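Local coordinates for cytidylate kinase-like family protein (Eubacterium ventriosum, PDB 3FDI), which is of unknown function but, as a member of the cytidylate kinase-like family of P-loop NTPases, probably transfers phosphate from a nucleoside triphosphate to a nucleotide, at residues B[101-105]-B[106-110]. Residues are numbered along the deposited sequence; the frame is centred on the assembly and turned at random.
Sequences FVIVG and RCAEE. With SO4 (sulfate ion), chain F.
The guanidinium of Arg106, whose CG packs against Val104 O, takes sulfate oxygen O1 at its edge, in the plane of the group; the ring of Phe101 has Ile103 CB in plane at its own edge. Sulfate O1 accepts from both backbone and side chain of Arg106, N at 3.0 Å and NE at a short 2.5 Å, while Arg106 NH2 donates to sulfate O4 (2.9 Å) and more weakly to O1. CG of Arg106 lies beside its backbone N (chi1 -57°), and bends at chi2 and chi3 curl the chain round O1. An alanine here would probably leave the sulfate held by a single backbone N-H of this residue and Gln86 without its partner at NH1. Arg106 and Cys107, both at positive phi, are the central residues of a type I' turn closed by Ala108 N to Gly105 O (3.2 Å, 153°). Ile103 CG2 presses tightly on Ala108 CB at 3.3 Å. The anion, probably from the crystallisation liquor, may mark a phosphate position; Arg13 of strand 8-13 also donates to it. In this P-loop NTPase fold the turn joins strand 101-104, between parallel strands 34-35 and 8-13, to helix 108-111, and Ile103 and Arg106 touch Ile90 of helix 81-95.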
ATOM      1  N   PHE B 101     -29.442  12.612  -5.607  1.00 38.47           N
ATOM      2  CA  PHE B 101     -28.424  13.137  -6.518  1.00 37.46           C
ATOM      3  C   PHE B 101     -27.333  12.129  -6.818  1.00 36.16           C
ATOM      4  O   PHE B 101     -27.220  11.095  -6.164  1.00 34.50           O
ATOM      5  CB  PHE B 101     -27.770  14.467  -5.986  1.00 37.18           C
ATOM      6  CG  PHE B 101     -27.130  14.344  -4.622  1.00 35.29           C
ATOM      7  CD1 PHE B 101     -25.778  14.016  -4.483  1.00 36.17           C
ATOM      8  CD2 PHE B 101     -27.881  14.545  -3.478  1.00 34.46           C
ATOM      9  CE1 PHE B 101     -25.186  13.902  -3.223  1.00 31.64           C
ATOM     10  CE2 PHE B 101     -27.312  14.422  -2.201  1.00 35.18           C
ATOM     11  CZ  PHE B 101     -25.955  14.100  -2.076  1.00 35.19           C
ATOM     12  N   VAL B 102     -26.560  12.473  -7.845  1.00 35.61           N
ATOM     13  CA  VAL B 102     -25.349  11.783  -8.218  1.00 35.00           C
ATOM     14  C   VAL B 102     -24.211  12.724  -7.846  1.00 34.76           C
ATOM     15  O   VAL B 102     -24.275  13.937  -8.092  1.00 34.09           O
ATOM     16  CB  VAL B 102     -25.291  11.491  -9.735  1.00 35.06           C
ATOM     17  CG1 VAL B 102     -23.981  10.825 -10.076  1.00 33.95           C
ATOM     18  CG2 VAL B 102     -26.488  10.621 -10.194  1.00 33.29           C
ATOM     19  N   ILE B 103     -23.180  12.171  -7.225  1.00 33.73           N
ATOM     20  CA  ILE B 103     -22.014  12.947  -6.888  1.00 34.65           C
ATOM     21  C   ILE B 103     -20.772  12.170  -7.345  1.00 34.83           C
ATOM     22  O   ILE B 103     -20.620  10.989  -7.056  1.00 33.72           O
ATOM     23  CB  ILE B 103     -22.006  13.347  -5.372  1.00 34.75           C
ATOM     24  CG1 ILE B 103     -20.761  14.155  -4.976  1.00 36.49           C
ATOM     25  CG2 ILE B 103     -22.142  12.143  -4.482  1.00 33.58           C
ATOM     26  CD1 ILE B 103     -20.622  15.455  -5.641  1.00 40.48           C
ATOM     27  N   VAL B 104     -19.927  12.842  -8.102  1.00 34.55           N
ATOM     28  CA  VAL B 104     -18.688  12.266  -8.571  1.00 34.42           C
ATOM     29  C   VAL B 104     -17.591  12.715  -7.626  1.00 33.99           C
ATOM     30  O   VAL B 104     -17.468  13.914  -7.336  1.00 33.82           O
ATOM     31  CB  VAL B 104     -18.375  12.769  -9.985  1.00 34.83           C
ATOM     32  CG1 VAL B 104     -16.979  12.322 -10.409  1.00 33.40           C
ATOM     33  CG2 VAL B 104     -19.458  12.264 -10.984  1.00 33.45           C
ATOM     34  N   GLY B 105     -16.797  11.772  -7.142  1.00 33.41           N
ATOM     35  CA  GLY B 105     -15.626  12.093  -6.386  1.00 33.79           C
ATOM     36  C   GLY B 105     -15.990  12.694  -5.061  1.00 34.70           C
ATOM     37  O   GLY B 105     -17.033  12.338  -4.485  1.00 32.29           O
ATOM     38  N   ARG B 106     -15.116  13.585  -4.577  1.00 34.68           N
ATOM     39  CA  ARG B 106     -15.352  14.368  -3.365  1.00 35.95           C
ATOM     40  C   ARG B 106     -15.545  13.552  -2.078  1.00 36.62           C
ATOM     41  O   ARG B 106     -16.196  14.002  -1.126  1.00 38.13           O
ATOM     42  CB  ARG B 106     -16.552  15.305  -3.587  1.00 36.78           C
ATOM     43  CG  ARG B 106     -16.408  16.284  -4.816  1.00 39.54           C
ATOM     44  CD  ARG B 106     -15.428  17.435  -4.530  1.00 41.52           C
ATOM     45  NE  ARG B 106     -14.075  17.081  -4.867  1.00 43.12           N
ATOM     46  CZ  ARG B 106     -12.992  17.817  -4.620  1.00 47.40           C
ATOM     47  NH1 ARG B 106     -13.087  18.996  -4.010  1.00 51.59           N
ATOM     48  NH2 ARG B 106     -11.792  17.368  -4.998  1.00 48.69           N
ATOM     49  N   CYS B 107     -14.967  12.361  -2.034  1.00 37.34           N
ATOM     50  CA  CYS B 107     -15.051  11.469  -0.906  1.00 37.28           C
ATOM     51  C   CYS B 107     -16.485  11.115  -0.565  1.00 37.44           C
ATOM     52  O   CYS B 107     -16.780  10.781   0.584  1.00 36.83           O
ATOM     53  CB  CYS B 107     -14.363  12.097   0.299  1.00 37.95           C
ATOM     54  SG  CYS B 107     -12.608  12.466  -0.047  1.00 41.39           S
ATOM     55  N   ALA B 108     -17.387  11.178  -1.540  1.00 37.37           N
ATOM     56  CA  ALA B 108     -18.804  11.117  -1.173  1.00 37.85           C
ATOM     57  C   ALA B 108     -19.186   9.776  -0.552  1.00 38.68           C
ATOM     58  O   ALA B 108     -20.005   9.758   0.359  1.00 38.94           O
ATOM     59  CB  ALA B 108     -19.720  11.492  -2.327  1.00 36.29           C
ATOM     60  N   GLU B 109     -18.614   8.654  -1.014  1.00 38.82           N
ATOM     61  CA  GLU B 109     -18.980   7.359  -0.449  1.00 39.36           C
ATOM     62  C   GLU B 109     -18.590   7.294   1.038  1.00 40.37           C
ATOM     63  O   GLU B 109     -19.297   6.665   1.825  1.00 40.85           O
ATOM     64  CB  GLU B 109     -18.388   6.175  -1.225  1.00 39.69           C
ATOM     65  CG  GLU B 109     -16.985   5.723  -0.844  1.00 36.78           C
ATOM     66  CD  GLU B 109     -15.910   6.767  -1.030  1.00 40.10           C
ATOM     67  OE1 GLU B 109     -16.084   7.840  -1.753  1.00 41.21           O
ATOM     68  OE2 GLU B 109     -14.845   6.544  -0.400  1.00 41.16           O
ATOM     69  N   GLU B 110     -17.514   7.982   1.421  1.00 39.83           N
ATOM     70  CA  GLU B 110     -17.097   8.036   2.823  1.00 39.99           C
ATOM     71  C   GLU B 110     -17.994   8.947   3.648  1.00 40.72           C
ATOM     72  O   GLU B 110     -18.460   8.536   4.734  1.00 40.39           O
ATOM     73  CB  GLU B 110     -15.649   8.469   2.957  1.00 39.13           C
ATOM     74  CG  GLU B 110     -15.120   8.540   4.370  1.00 44.44           C
ATOM     75  CD  GLU B 110     -15.101   7.188   5.125  1.00 50.52           C
ATOM     76  OE1 GLU B 110     -15.108   6.100   4.483  1.00 51.00           O
ATOM     77  OE2 GLU B 110     -15.078   7.231   6.382  1.00 53.92           O
TER
HETATM   78  S   SO4 F2005     -12.674  14.956  -7.610  1.00 52.28           S
HETATM   79  O1  SO4 F2005     -13.653  15.251  -6.576  1.00 51.02           O
HETATM   80  O2  SO4 F2005     -12.299  13.556  -7.378  1.00 51.58           O
HETATM   81  O3  SO4 F2005     -13.226  15.188  -8.933  1.00 49.16           O
HETATM   82  O4  SO4 F2005     -11.532  15.889  -7.439  1.00 55.59           O